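Local coordinates for Lin0012 protein (Listeria innocua, PDB 3K17) that probably catalyses the ATP-dependent phosphorylation of phosphomevalonate, a step of the mevalonate route to isopentenyl diphosphate, as a member of the GHMP kinase family, at residues W75-E80 and G118-A123; V9-K14 and A123-I128. All coordinates share one frame; numbering follows the deposited sequence.

Interaction 1. Residues W75-E80 and G118-A123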
loop_
_atom_site.group_PDB
_atom_site.type_symbol
_atom_site.label_atom_id
_atom_site.label_comp_id
_atom_site.label_asym_id
_atom_site.label_seq_id
_atom_site.Cartn_x
_atom_site.Cartn_y
_atom_site.Cartn_z
ATOM N N TRP A 75 6.684 -22.089 -0.216
ATOM C CA TRP A 75 6.646 -22.713 -1.540
ATOM C C TRP A 75 7.846 -22.258 -2.382
ATOM O O TRP A 75 8.201 -22.891 -3.369
ATOM C CB TRP A 75 5.384 -22.292 -2.311
ATOM C CG TRP A 75 4.086 -22.841 -1.796
ATOM C CD1 TRP A 75 3.087 -22.144 -1.172
ATOM C CD2 TRP A 75 3.636 -24.198 -1.883
ATOM N NE1 TRP A 75 2.041 -22.986 -0.866
ATOM C CE2 TRP A 75 2.353 -24.252 -1.291
ATOM C CE3 TRP A 75 4.191 -25.374 -2.405
ATOM C CZ2 TRP A 75 1.615 -25.440 -1.205
ATOM C CZ3 TRP A 75 3.457 -26.556 -2.324
ATOM C CH2 TRP A 75 2.183 -26.579 -1.727
ATOM N N THR A 76 8.449 -21.145 -1.987
ATOM C CA THR A 76 9.529 -20.547 -2.752
ATOM C C THR A 76 10.624 -21.446 -3.311
ATOM O O THR A 76 10.853 -21.431 -4.515
ATOM C CB THR A 76 10.167 -19.378 -1.970
ATOM O OG1 THR A 76 9.128 -18.526 -1.477
ATOM C CG2 THR A 76 11.039 -18.544 -2.889
ATOM N N PHE A 77 11.295 -22.236 -2.476
ATOM C CA PHE A 77 12.366 -23.069 -3.016
ATOM C C PHE A 77 11.902 -24.031 -4.101
ATOM O O PHE A 77 12.516 -24.094 -5.156
ATOM C CB PHE A 77 13.085 -23.849 -1.905
ATOM C CG PHE A 77 14.095 -23.027 -1.150
ATOM C CD1 PHE A 77 15.292 -22.642 -1.759
ATOM C CD2 PHE A 77 13.848 -22.627 0.159
ATOM C CE1 PHE A 77 16.237 -21.864 -1.071
ATOM C CE2 PHE A 77 14.787 -21.848 0.858
ATOM C CZ PHE A 77 15.984 -21.468 0.234
ATOM N N THR A 78 10.825 -24.771 -3.851
ATOM C CA THR A 78 10.341 -25.731 -4.835
ATOM C C THR A 78 9.691 -25.076 -6.044
ATOM O O THR A 78 9.804 -25.588 -7.168
ATOM C CB THR A 78 9.365 -26.759 -4.198
ATOM O OG1 THR A 78 8.300 -26.073 -3.531
ATOM C CG2 THR A 78 10.103 -27.622 -3.190
ATOM N N ALA A 79 9.016 -23.948 -5.833
ATOM C CA ALA A 79 8.384 -23.255 -6.950
ATOM C C ALA A 79 9.471 -22.755 -7.890
ATOM O O ALA A 79 9.328 -22.821 -9.106
ATOM C CB ALA A 79 7.546 -22.076 -6.459
ATOM N N GLU A 80 10.556 -22.248 -7.319
ATOM C CA GLU A 80 11.649 -21.732 -8.134
ATOM C C GLU A 80 12.292 -22.852 -8.956
ATOM O O GLU A 80 12.628 -22.658 -10.120
ATOM C CB GLU A 80 12.704 -21.072 -7.245
ATOM C CG GLU A 80 13.853 -20.444 -8.001
ATOM C CD GLU A 80 13.489 -19.116 -8.639
ATOM O OE1 GLU A 80 12.367 -18.626 -8.400
ATOM O OE2 GLU A 80 14.330 -18.556 -9.373
ATOM N N GLY A 118 20.054 -29.806 5.386
ATOM C CA GLY A 118 19.925 -29.230 4.053
ATOM C C GLY A 118 18.545 -29.372 3.438
ATOM O O GLY A 118 18.411 -29.641 2.248
ATOM N N SER A 119 17.509 -29.167 4.245
ATOM C CA SER A 119 16.148 -29.301 3.749
ATOM C C SER A 119 15.866 -28.562 2.449
ATOM O O SER A 119 15.297 -29.139 1.535
ATOM C CB SER A 119 15.148 -28.861 4.826
ATOM O OG SER A 119 15.186 -29.750 5.928
ATOM N N SER A 120 16.265 -27.296 2.352
ATOM C CA SER A 120 15.992 -26.524 1.142
ATOM C C SER A 120 16.748 -27.045 -0.083
ATOM O O SER A 120 16.194 -27.121 -1.180
ATOM C CB SER A 120 16.300 -25.028 1.367
ATOM O OG SER A 120 17.680 -24.792 1.650
ATOM N N ALA A 121 18.008 -27.411 0.099
ATOM C CA ALA A 121 18.797 -27.932 -1.014
ATOM C C ALA A 121 18.224 -29.272 -1.482
ATOM O O ALA A 121 18.037 -29.496 -2.679
ATOM C CB ALA A 121 20.241 -28.109 -0.584
ATOM N N ALA A 122 17.934 -30.159 -0.534
ATOM C CA ALA A 122 17.410 -31.477 -0.879
ATOM C C ALA A 122 16.098 -31.400 -1.647
ATOM O O ALA A 122 15.870 -32.160 -2.597
ATOM C CB ALA A 122 17.240 -32.317 0.376
ATOM N N ALA A 123 15.231 -30.480 -1.243
ATOM C CA ALA A 123 13.950 -30.323 -1.918
ATOM C C ALA A 123 14.187 -29.816 -3.337
ATOM O O ALA A 123 13.579 -30.296 -4.301
ATOM C CB ALA A 123 13.063 -29.337 -1.138
#
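F77 and S120 meet through a CH-pi contact where the start of helix 76-91 lies beside the start of helix 119-135. The CB of S120 sits over the middle of the phenyl ring, 3.6 Å from the centroid of the F77 ring and only 12° off its normal, so the methylene presses on the face rather than an edge. On the F77 side, chi1 of -80° turns CG anti to the carbonyl carbon and lays the ring broadside to the neighbouring helix. The closest ring atoms are on one flank, with CE2 of F77 3.6 Å from CB of S120.

The second apolar touch is a looser one between methyl groups: CG2 of T78 ends 4.0 Å from CB of A123, one helical turn further along from S120. Because S120 and A123 lie on the same side of their helix, F77 and T78 can bridge that turn from consecutive positions.

G118, S119, S120, A121 and A122 belong to the glycine- and serine-rich motif of GHMP kinases, which in relatives wraps the phosphates of ATP. Here G118 is the N-cap, with a positive phi of 84°, and its O receives the first-turn bond from A122 N at 2.9 Å; A123 N follows on to S119 O at 3.1 Å.

The polar end of S120 has its partner on a third helix: its OG is hydrogen-bonded to NE2 of H152 on helix 141-156. The imidazole of H152 also stacks with F77, so H152 touches both partners of the CH-pi contact. H185 of the second subunit packs on T76 and E80 of the same helix as F77.

Interaction 2. Residues V9-K14 and A123-I128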
loop_
_atom_site.group_PDB
_atom_site.type_symbol
_atom_site.label_atom_id
_atom_site.label_comp_id
_atom_site.label_asym_id
_atom_site.label_seq_id
_atom_site.Cartn_x
_atom_site.Cartn_y
_atom_site.Cartn_z
ATOM N N VAL A 9 11.670 -40.335 -6.372
ATOM C CA VAL A 9 13.012 -39.763 -6.263
ATOM C C VAL A 9 13.365 -39.556 -4.792
ATOM O O VAL A 9 12.626 -38.910 -4.049
ATOM C CB VAL A 9 13.106 -38.401 -6.991
ATOM C CG1 VAL A 9 14.456 -37.744 -6.701
ATOM C CG2 VAL A 9 12.920 -38.598 -8.502
ATOM N N LYS A 10 14.487 -40.121 -4.369
ATOM C CA LYS A 10 14.930 -39.971 -2.994
ATOM C C LYS A 10 16.250 -39.230 -2.988
ATOM O O LYS A 10 17.243 -39.704 -3.543
ATOM C CB LYS A 10 15.097 -41.330 -2.310
ATOM C CG LYS A 10 13.833 -42.168 -2.302
ATOM C CD LYS A 10 14.040 -43.492 -1.576
ATOM C CE LYS A 10 13.562 -43.416 -0.141
ATOM N NZ LYS A 10 12.086 -43.168 -0.072
ATOM N N ILE A 11 16.238 -38.059 -2.359
ATOM C CA ILE A 11 17.415 -37.214 -2.254
ATOM C C ILE A 11 17.895 -37.236 -0.813
ATOM O O ILE A 11 17.131 -36.956 0.133
ATOM C CB ILE A 11 17.099 -35.755 -2.657
ATOM C CG1 ILE A 11 16.504 -35.721 -4.068
ATOM C CG2 ILE A 11 18.359 -34.915 -2.597
ATOM C CD1 ILE A 11 17.369 -36.422 -5.140
ATOM N N PRO A 12 19.175 -37.574 -0.619
ATOM C CA PRO A 12 19.757 -37.635 0.719
ATOM C C PRO A 12 20.024 -36.244 1.280
ATOM O O PRO A 12 20.203 -35.288 0.524
ATOM C CB PRO A 12 21.047 -38.413 0.486
ATOM C CG PRO A 12 21.479 -37.894 -0.870
ATOM C CD PRO A 12 20.176 -37.902 -1.655
ATOM N N GLY A 13 20.033 -36.146 2.607
ATOM C CA GLY A 13 20.329 -34.887 3.266
ATOM C C GLY A 13 21.838 -34.705 3.213
ATOM O O GLY A 13 22.546 -35.585 2.721
ATOM N N LYS A 14 22.340 -33.589 3.732
ATOM C CA LYS A 14 23.773 -33.319 3.683
ATOM C C LYS A 14 24.338 -32.834 5.004
ATOM O O LYS A 14 23.620 -32.316 5.854
ATOM C CB LYS A 14 24.064 -32.256 2.619
ATOM C CG LYS A 14 23.524 -30.855 2.994
ATOM C CD LYS A 14 24.570 -29.993 3.725
ATOM C CE LYS A 14 23.927 -28.901 4.588
ATOM N NZ LYS A 14 23.367 -29.477 5.861
ATOM N N ALA A 123 15.231 -30.480 -1.243
ATOM C CA ALA A 123 13.950 -30.323 -1.918
ATOM C C ALA A 123 14.187 -29.816 -3.337
ATOM O O ALA A 123 13.579 -30.296 -4.301
ATOM C CB ALA A 123 13.063 -29.337 -1.138
ATOM N N THR A 124 15.064 -28.829 -3.461
ATOM C CA THR A 124 15.387 -28.270 -4.766
ATOM C C THR A 124 15.911 -29.380 -5.700
ATOM O O THR A 124 15.460 -29.526 -6.839
ATOM C CB THR A 124 16.458 -27.175 -4.632
ATOM O OG1 THR A 124 15.958 -26.122 -3.801
ATOM C CG2 THR A 124 16.814 -26.599 -5.996
ATOM N N VAL A 125 16.861 -30.158 -5.203
ATOM C CA VAL A 125 17.455 -31.246 -5.985
ATOM C C VAL A 125 16.421 -32.315 -6.349
ATOM O O VAL A 125 16.479 -32.886 -7.437
ATOM C CB VAL A 125 18.646 -31.888 -5.214
ATOM C CG1 VAL A 125 19.108 -33.184 -5.888
ATOM C CG2 VAL A 125 19.812 -30.896 -5.168
ATOM N N ALA A 126 15.467 -32.574 -5.455
ATOM C CA ALA A 126 14.433 -33.566 -5.720
ATOM C C ALA A 126 13.555 -33.111 -6.890
ATOM O O ALA A 126 13.215 -33.909 -7.775
ATOM C CB ALA A 126 13.575 -33.797 -4.464
ATOM N N VAL A 127 13.190 -31.831 -6.899
ATOM C CA VAL A 127 12.369 -31.300 -7.975
ATOM C C VAL A 127 13.117 -31.375 -9.315
ATOM O O VAL A 127 12.568 -31.850 -10.316
ATOM C CB VAL A 127 11.964 -29.827 -7.689
ATOM C CG1 VAL A 127 11.353 -29.184 -8.943
ATOM C CG2 VAL A 127 10.958 -29.787 -6.524
ATOM N N ILE A 128 14.366 -30.920 -9.332
ATOM C CA ILE A 128 15.136 -30.936 -10.574
ATOM C C ILE A 128 15.284 -32.368 -11.088
ATOM O O ILE A 128 15.046 -32.637 -12.267
ATOM C CB ILE A 128 16.535 -30.298 -10.384
ATOM C CG1 ILE A 128 16.387 -28.811 -10.008
ATOM C CG2 ILE A 128 17.380 -30.468 -11.667
ATOM C CD1 ILE A 128 15.616 -27.971 -11.015
#
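A sheet-on-helix layer of the GHMP kinase fold brings I11 of strand 7-18 down on V125 and A126 of helix 119-135. The two run nearly antiparallel, 155° between their directions, and their axes approach to 8.1 Å, a close spacing, consistent with the small A126 at the point of contact. I11 supplies most of the strand's share of the contact. With chi1 of -56°, its CG1 is anti to the carbonyl carbon and drops onto the helix backbone, where it lies 3.4 Å from CA of A126, a close fit for two carbons; CB of the same alanine is 3.5 Å from CG1 of I11.

Both methyls of I11, the terminal CD1 and the CG2 branch on CB, reach V125: CG1 of V125 is 3.8 Å from each. The valine puts this methyl forward because CG1 stands anti to its backbone N (chi1 169°), and the two branched side chains cross obliquely.

Strand alternation decides who takes part. V9 and I11 face the helix, while K10 between them points away to the other side of the sheet, where its NZ bonds to OG1 of T40. V9 contributes less than I11: its CG1 comes 4.2 Å from O of A126. Just downstream, P12, G13 and K14 form part of the lysine-containing N-terminal motif shared by GHMP kinases, so the strand that packs here also carries the start of that motif.

Strand 37-45 is one of its neighbours in the sheet, pairing through L41 with V9 and I39 with I11, and the side chains of both I39 and L41 reach A126. C167 of helix 162-169 touches both I11 and V125.

From the N terminus, strand 7-18 comes first, and interaction 2 closes the longer loop when helix 119-135 returns to it after 108 intervening residues. Interaction 1 is nested inside that loop: helix 76-91 meets the same later helix across 37 residues. Helix 119-135 is therefore common to both, laid against the large mixed sheet on one side and against helix 76-91 on another. A123 belongs to both segments; its side chain serves interaction 1 and points away from the strand. The two contacts, their centres about 9 Å apart, touch directly where A122 packs on I11 and T78 on V127, joining the helix pair to the sheet.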